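Local structure of Rna-directed RNA polymerase (Infectious pancreatic necrosis virus, 3ZED) at residues Y608-V611 against R612-I616; T676-T679 against L680-I683; S781-E784 against T785-L789. The protein probably acts as the viral RNA-dependent RNA polymerase, extending RNA chains from ribonucleoside triphosphates, and probably occurs both free and covalently attached to the genomic RNA. All coordinates share one frame; numbering follows the deposited sequence.

Overall arrangement
All three contacts join side chains three or four residues apart, each within its own helix. Contacts 1 and 2 fall in the thumb domain, on helices 604-621 and 677-683, with centres about 16 Å apart and nearest atoms about 6 Å apart. Contact 3, on helix 781-789 of the C-terminal region, lies across the chain's centre, its own centre about 49 and 55 Å from theirs. Contacts 1 and 3 are mostly buried; contact 2 is more open. The chemistry differs: a guanidinium met at its edge by a phenol and over one face by an amide in contact 1, an exposed amide-carboxylate bond in contact 2, and a threonine hydroxyl turned back on the backbone in contact 3.

Contact 1: residues Y608-V611 against R612-I616; sequences YQIV and RYEAI
Arg612 lays its guanidinium against the side chains of Tyr608 and Gln609 on helix 604-621. Tyr608 OH sits at the guanidinium edge and receives two weak hydrogen bonds, from Arg612 NE at 3.3 Å and from Arg612 NH2 at 3.5 Å. The phenol ring stands almost perpendicular to the guanidinium, at 86°. Gln609 runs alongside Arg612 and brings its NE2 over one guanidinium face, 3.7 Å from Arg612 NH2. Arg612 starts with CG anti to the backbone N (chi1 169°) and bends at chi3, which carries its end back along the first turn. CD2 of the Tyr613 ring comes 3.1 Å from Gln609 O, and Ile610 CG2 rests on Glu614 CG at 4.1 Å.

The helical backbone bonds, among them Arg612 N to Tyr608 O at 2.9 Å, hold Tyr608 and Arg612 one turn apart. Further out, Lys591 O bonds Tyr608 OH, Asp124 OD2 bonds Tyr613 OH and makes a long, weak ion pair with Arg612 NH1, and Glu614 forms salt bridges with Arg617 and Arg639. Two weak bonds to one oxygen and an amide over one face probably limit guanidinium rotation, while Asp124 probably offsets part of its charge.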
loop_
_atom_site.group_PDB
_atom_site.type_symbol
_atom_site.label_atom_id
_atom_site.label_comp_id
_atom_site.label_asym_id
_atom_site.label_seq_id
_atom_site.Cartn_x
_atom_site.Cartn_y
_atom_site.Cartn_z
ATOM N N TYR B 608 -22.233 -4.618 -14.856
ATOM C CA TYR B 608 -20.952 -3.902 -14.845
ATOM C C TYR B 608 -21.042 -2.662 -15.748
ATOM O O TYR B 608 -20.508 -1.619 -15.389
ATOM C CB TYR B 608 -19.771 -4.823 -15.276
ATOM C CG TYR B 608 -18.585 -4.041 -15.805
ATOM C CD1 TYR B 608 -17.652 -3.481 -14.935
ATOM C CD2 TYR B 608 -18.466 -3.753 -17.163
ATOM C CE1 TYR B 608 -16.620 -2.675 -15.406
ATOM C CE2 TYR B 608 -17.455 -2.926 -17.642
ATOM C CZ TYR B 608 -16.529 -2.397 -16.762
ATOM O OH TYR B 608 -15.526 -1.592 -17.246
ATOM N N GLN B 609 -21.706 -2.790 -16.911
ATOM C CA GLN B 609 -21.911 -1.720 -17.891
ATOM C C GLN B 609 -22.627 -0.532 -17.265
ATOM O O GLN B 609 -22.209 0.611 -17.474
ATOM C CB GLN B 609 -22.716 -2.241 -19.099
ATOM C CG GLN B 609 -21.936 -3.210 -19.994
ATOM C CD GLN B 609 -20.755 -2.561 -20.693
ATOM O OE1 GLN B 609 -20.874 -1.515 -21.353
ATOM N NE2 GLN B 609 -19.588 -3.176 -20.556
ATOM N N ILE B 610 -23.679 -0.798 -16.472
ATOM C CA ILE B 610 -24.426 0.241 -15.756
ATOM C C ILE B 610 -23.518 0.849 -14.662
ATOM O O ILE B 610 -23.470 2.076 -14.533
ATOM C CB ILE B 610 -25.744 -0.324 -15.168
ATOM C CG1 ILE B 610 -26.698 -0.790 -16.307
ATOM C CG2 ILE B 610 -26.416 0.688 -14.211
ATOM C CD1 ILE B 610 -27.709 -1.832 -15.918
ATOM N N VAL B 611 -22.825 -0.014 -13.880
ATOM C CA VAL B 611 -21.922 0.379 -12.794
ATOM C C VAL B 611 -20.842 1.373 -13.322
ATOM O O VAL B 611 -20.641 2.418 -12.718
ATOM C CB VAL B 611 -21.298 -0.862 -12.088
ATOM C CG1 VAL B 611 -20.163 -0.472 -11.135
ATOM C CG2 VAL B 611 -22.368 -1.655 -11.328
ATOM N N ARG B 612 -20.194 1.053 -14.444
ATOM C CA ARG B 612 -19.147 1.865 -15.078
ATOM C C ARG B 612 -19.600 3.324 -15.295
ATOM O O ARG B 612 -18.886 4.236 -14.901
ATOM C CB ARG B 612 -18.733 1.224 -16.413
ATOM C CG ARG B 612 -17.853 2.105 -17.297
ATOM C CD ARG B 612 -18.027 1.744 -18.758
ATOM N NE ARG B 612 -17.301 0.521 -19.087
ATOM C CZ ARG B 612 -17.184 0.032 -20.310
ATOM N NH1 ARG B 612 -17.749 0.655 -21.338
ATOM N NH2 ARG B 612 -16.486 -1.072 -20.522
ATOM N N TYR B 613 -20.781 3.530 -15.904
ATOM C CA TYR B 613 -21.317 4.863 -16.174
ATOM C C TYR B 613 -21.848 5.549 -14.910
ATOM O O TYR B 613 -21.702 6.753 -14.805
ATOM C CB TYR B 613 -22.381 4.807 -17.272
ATOM C CG TYR B 613 -21.770 4.406 -18.595
ATOM C CD1 TYR B 613 -20.791 5.196 -19.202
ATOM C CD2 TYR B 613 -22.087 3.187 -19.191
ATOM C CE1 TYR B 613 -20.167 4.799 -20.381
ATOM C CE2 TYR B 613 -21.459 2.773 -20.367
ATOM C CZ TYR B 613 -20.498 3.583 -20.957
ATOM O OH TYR B 613 -19.922 3.231 -22.150
ATOM N N GLU B 614 -22.386 4.808 -13.928
ATOM C CA GLU B 614 -22.848 5.402 -12.680
ATOM C C GLU B 614 -21.669 5.833 -11.797
ATOM O O GLU B 614 -21.717 6.921 -11.225
ATOM C CB GLU B 614 -23.766 4.435 -11.899
ATOM C CG GLU B 614 -25.124 4.167 -12.535
ATOM C CD GLU B 614 -26.072 5.347 -12.622
ATOM O OE1 GLU B 614 -25.892 6.202 -13.517
ATOM O OE2 GLU B 614 -27.023 5.401 -11.818
ATOM N N ALA B 615 -20.606 4.995 -11.699
ATOM C CA ALA B 615 -19.428 5.280 -10.876
ATOM C C ALA B 615 -18.653 6.477 -11.406
ATOM O O ALA B 615 -18.280 7.330 -10.604
ATOM C CB ALA B 615 -18.526 4.066 -10.771
ATOM N N ILE B 616 -18.480 6.601 -12.737
ATOM C CA ILE B 616 -17.785 7.752 -13.326
ATOM C C ILE B 616 -18.576 9.074 -12.991
ATOM O O ILE B 616 -17.960 10.106 -12.694
ATOM C CB ILE B 616 -17.441 7.587 -14.837
ATOM C CG1 ILE B 616 -16.286 8.514 -15.253
ATOM C CG2 ILE B 616 -18.636 7.763 -15.770
ATOM C CD1 ILE B 616 -14.854 8.046 -14.833
#

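Contact 2: residues T676-T679 against L680-I683; sequences TNQT and LVDI
Gln678 and Asp682, one turn apart on helix 677-683, are joined by the side-chain hydrogen bond of this contact. Gln678 NE2 donates to Asp682 OD1 at 2.8 Å with an N-H...O angle of 163°. The acceptor lies in the amide plane, whereas the amide nitrogen reaches OD1 on its syn side, 34° out of the carboxylate plane. The two side chains cross at about a right angle. Gln678 sets off with CG anti to its own N, then bends at chi2, and this swings the amide forward along the helix to Asp682. Both residues are exposed, and the bond lies on the outer surface of the helix.

Backbone hydrogen bonds run beneath it. Asp682 N donates to Gln678 O at 2.9 Å, Val681 N to Asn677 O, and Ile683 N to Thr679 O; a weak bond also links Leu680 N to Asn677 O.

Van der Waals contact centres on Val681, whose methyls touch two amide nitrogens: Val681 CG2 meets Asn677 ND2 at 3.7 Å, and Val681 CG1 meets Gln678 NE2 at the same distance. The Asn677 amide itself is held by Leu541 N and Gln570, while Asn677 N bonds Asp546. On the inner face Leu680 packs against Tyr540 and Trp622.

At the start of the helix, Thr676 N donates to Thr679 OG1 at 3.2 Å in a nearly straight line (176°). The hydroxyl lies beside the backbone N of Thr679, facing the N-cap residue Thr676. A side chain three residues on that accepts from the N-cap backbone N is the reciprocal half of a capping box, here opening a short amphipathic helix of the birnavirus thumb domain.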
loop_
_atom_site.group_PDB
_atom_site.type_symbol
_atom_site.label_atom_id
_atom_site.label_comp_id
_atom_site.label_asym_id
_atom_site.label_seq_id
_atom_site.Cartn_x
_atom_site.Cartn_y
_atom_site.Cartn_z
ATOM N N THR B 676 -29.304 10.258 -8.593
ATOM C CA THR B 676 -30.066 11.516 -8.495
ATOM C C THR B 676 -29.279 12.466 -7.600
ATOM O O THR B 676 -28.248 12.066 -7.037
ATOM C CB THR B 676 -31.495 11.297 -7.944
ATOM O OG1 THR B 676 -31.423 10.777 -6.617
ATOM C CG2 THR B 676 -32.381 10.429 -8.844
ATOM N N ASN B 677 -29.781 13.694 -7.409
ATOM C CA ASN B 677 -29.128 14.632 -6.502
ATOM C C ASN B 677 -29.058 14.062 -5.053
ATOM O O ASN B 677 -28.089 14.338 -4.361
ATOM C CB ASN B 677 -29.832 15.991 -6.510
ATOM C CG ASN B 677 -29.059 17.021 -5.751
ATOM O OD1 ASN B 677 -27.949 17.377 -6.120
ATOM N ND2 ASN B 677 -29.569 17.409 -4.605
ATOM N N GLN B 678 -30.066 13.268 -4.606
ATOM C CA GLN B 678 -30.062 12.679 -3.246
ATOM C C GLN B 678 -28.863 11.728 -3.034
ATOM O O GLN B 678 -28.323 11.677 -1.926
ATOM C CB GLN B 678 -31.381 11.959 -2.920
ATOM C CG GLN B 678 -31.543 11.592 -1.423
ATOM C CD GLN B 678 -31.481 12.790 -0.497
ATOM O OE1 GLN B 678 -32.236 13.771 -0.633
ATOM N NE2 GLN B 678 -30.565 12.749 0.464
ATOM N N THR B 679 -28.425 11.012 -4.095
ATOM C CA THR B 679 -27.252 10.133 -4.037
ATOM C C THR B 679 -25.997 10.952 -3.691
ATOM O O THR B 679 -25.151 10.507 -2.910
ATOM C CB THR B 679 -27.021 9.402 -5.389
ATOM O OG1 THR B 679 -28.244 8.898 -5.910
ATOM C CG2 THR B 679 -25.997 8.296 -5.282
ATOM N N LEU B 680 -25.888 12.143 -4.304
ATOM C CA LEU B 680 -24.750 13.042 -4.122
ATOM C C LEU B 680 -24.778 13.680 -2.744
ATOM O O LEU B 680 -23.713 13.847 -2.144
ATOM C CB LEU B 680 -24.730 14.101 -5.232
ATOM C CG LEU B 680 -24.503 13.551 -6.651
ATOM C CD1 LEU B 680 -24.548 14.653 -7.655
ATOM C CD2 LEU B 680 -23.199 12.756 -6.748
ATOM N N VAL B 681 -25.986 13.983 -2.223
ATOM C CA VAL B 681 -26.174 14.526 -0.878
ATOM C C VAL B 681 -25.734 13.438 0.136
ATOM O O VAL B 681 -24.951 13.745 1.022
ATOM C CB VAL B 681 -27.640 15.021 -0.624
ATOM C CG1 VAL B 681 -27.904 15.312 0.857
ATOM C CG2 VAL B 681 -27.965 16.247 -1.470
ATOM N N ASP B 682 -26.199 12.176 -0.043
ATOM C CA ASP B 682 -25.901 11.042 0.859
ATOM C C ASP B 682 -24.403 10.711 0.950
ATOM O O ASP B 682 -23.913 10.497 2.055
ATOM C CB ASP B 682 -26.659 9.765 0.454
ATOM C CG ASP B 682 -28.183 9.832 0.537
ATOM O OD1 ASP B 682 -28.715 10.819 1.120
ATOM O OD2 ASP B 682 -28.844 8.923 -0.011
ATOM N N ILE B 683 -23.679 10.684 -0.185
ATOM C CA ILE B 683 -22.261 10.338 -0.157
ATOM C C ILE B 683 -21.429 11.449 0.530
ATOM O O ILE B 683 -20.296 11.204 0.931
ATOM C CB ILE B 683 -21.706 9.982 -1.568
ATOM C CG1 ILE B 683 -21.718 11.180 -2.544
ATOM C CG2 ILE B 683 -22.432 8.772 -2.138
ATOM C CD1 ILE B 683 -20.936 10.991 -3.836
#

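Contact 3: residues S781-E784 against T785-L789; sequences SLTE and TREAL
Residues 781-784 and 785-789 are successive parts of one alpha helix, joined by four backbone hydrogen bonds four residues apart. The series opens with Thr785 N to Ser781 O at 2.7 Å and closes with Ala788 N to Glu784 O at 3.2 Å, with Arg786 to Leu782 and Glu787 to Thr783 between.

Ser781 O takes a second bond, from Thr785 OG1 at 2.8 Å. The hydroxyl approaches from above the carbonyl plane, 42° out of it, where the chi1 of -56° puts it beside the Thr785 backbone N. Asn446 O is a further weak partner of the same hydroxyl.

Arg786 bends at chi2 and chi3 and runs alongside Thr783, its NH2 3.7 Å from Thr783 CG2; one guanidinium face lies over Thr783 CA. The same methyl touches Glu787 OE2 at 3.7 Å. Glu784 OE2 and Glu787 OE1, 5.8 Å apart, share a water that donates to both and probably eases their mutual repulsion, with Lys288 as a long, weak ion-pair partner of Glu787 OE1. Glu784 OE1 is bonded by Val737 N, and Ser781 OG by Asn446.

Thr785 and Ala788 pack on helix 283-293, Leu782 on helix 412-426, and Leu782 and Thr785 on helix 438-452. This C-terminal helix thus sits on polymerase helices, the last two within the RdRp catalytic region, its threonine hydroxyl bonded back to the previous turn, a familiar arrangement in alpha helices.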
loop_
_atom_site.group_PDB
_atom_site.type_symbol
_atom_site.label_atom_id
_atom_site.label_comp_id
_atom_site.label_asym_id
_atom_site.label_seq_id
_atom_site.Cartn_x
_atom_site.Cartn_y
_atom_site.Cartn_z
ATOM N N SER B 781 22.346 -8.044 11.115
ATOM C CA SER B 781 21.666 -9.301 10.824
ATOM C C SER B 781 20.969 -9.201 9.435
ATOM O O SER B 781 20.866 -10.204 8.728
ATOM C CB SER B 781 20.647 -9.596 11.918
ATOM O OG SER B 781 19.673 -8.560 11.991
ATOM N N LEU B 782 20.530 -7.974 9.040
ATOM C CA LEU B 782 19.893 -7.712 7.745
ATOM C C LEU B 782 20.850 -8.051 6.580
ATOM O O LEU B 782 20.424 -8.661 5.597
ATOM C CB LEU B 782 19.374 -6.265 7.643
ATOM C CG LEU B 782 18.397 -5.795 8.738
ATOM C CD1 LEU B 782 17.878 -4.386 8.455
ATOM C CD2 LEU B 782 17.240 -6.759 8.916
ATOM N N THR B 783 22.148 -7.733 6.731
ATOM C CA THR B 783 23.189 -8.071 5.755
ATOM C C THR B 783 23.438 -9.592 5.774
ATOM O O THR B 783 23.557 -10.204 4.710
ATOM C CB THR B 783 24.464 -7.279 6.042
ATOM O OG1 THR B 783 24.165 -5.889 5.891
ATOM C CG2 THR B 783 25.629 -7.674 5.123
ATOM N N GLU B 784 23.499 -10.191 6.982
ATOM C CA GLU B 784 23.669 -11.621 7.192
ATOM C C GLU B 784 22.520 -12.398 6.515
ATOM O O GLU B 784 22.787 -13.376 5.819
ATOM C CB GLU B 784 23.756 -11.946 8.694
ATOM C CG GLU B 784 24.975 -11.320 9.353
ATOM C CD GLU B 784 25.273 -11.791 10.762
ATOM O OE1 GLU B 784 24.610 -11.299 11.703
ATOM O OE2 GLU B 784 26.201 -12.615 10.929
ATOM N N THR B 785 21.267 -11.922 6.662
ATOM C CA THR B 785 20.079 -12.507 6.029
ATOM C C THR B 785 20.213 -12.445 4.503
ATOM O O THR B 785 19.982 -13.455 3.839
ATOM C CB THR B 785 18.799 -11.793 6.502
ATOM O OG1 THR B 785 18.758 -11.853 7.919
ATOM C CG2 THR B 785 17.526 -12.421 5.943
ATOM N N ARG B 786 20.597 -11.276 3.956
ATOM C CA ARG B 786 20.745 -11.078 2.513
ATOM C C ARG B 786 21.810 -12.038 1.925
ATOM O O ARG B 786 21.550 -12.659 0.888
ATOM C CB ARG B 786 21.078 -9.613 2.204
ATOM C CG ARG B 786 21.029 -9.269 0.727
ATOM C CD ARG B 786 22.277 -8.572 0.254
ATOM N NE ARG B 786 22.609 -7.416 1.086
ATOM C CZ ARG B 786 23.846 -7.076 1.435
ATOM N NH1 ARG B 786 24.886 -7.795 1.014
ATOM N NH2 ARG B 786 24.056 -6.016 2.206
ATOM N N GLU B 787 22.962 -12.199 2.609
ATOM C CA GLU B 787 24.047 -13.117 2.219
ATOM C C GLU B 787 23.547 -14.563 2.087
ATOM O O GLU B 787 23.788 -15.210 1.064
ATOM C CB GLU B 787 25.187 -13.075 3.254
ATOM C CG GLU B 787 25.998 -11.792 3.250
ATOM C CD GLU B 787 27.054 -11.636 4.329
ATOM O OE1 GLU B 787 27.131 -12.484 5.249
ATOM O OE2 GLU B 787 27.736 -10.588 4.306
ATOM N N ALA B 788 22.863 -15.060 3.131
ATOM C CA ALA B 788 22.293 -16.401 3.209
ATOM C C ALA B 788 21.207 -16.608 2.145
ATOM O O ALA B 788 21.130 -17.697 1.569
ATOM C CB ALA B 788 21.723 -16.644 4.599
ATOM N N LEU B 789 20.387 -15.569 1.867
ATOM C CA LEU B 789 19.332 -15.657 0.847
ATOM C C LEU B 789 19.922 -15.859 -0.546
ATOM O O LEU B 789 19.325 -16.585 -1.351
ATOM C CB LEU B 789 18.439 -14.407 0.849
ATOM C CG LEU B 789 17.471 -14.273 2.013
ATOM C CD1 LEU B 789 16.927 -12.858 2.113
ATOM C CD2 LEU B 789 16.370 -15.344 1.967
HETATM O O HOH W 1 28.006 -13.043 8.367
#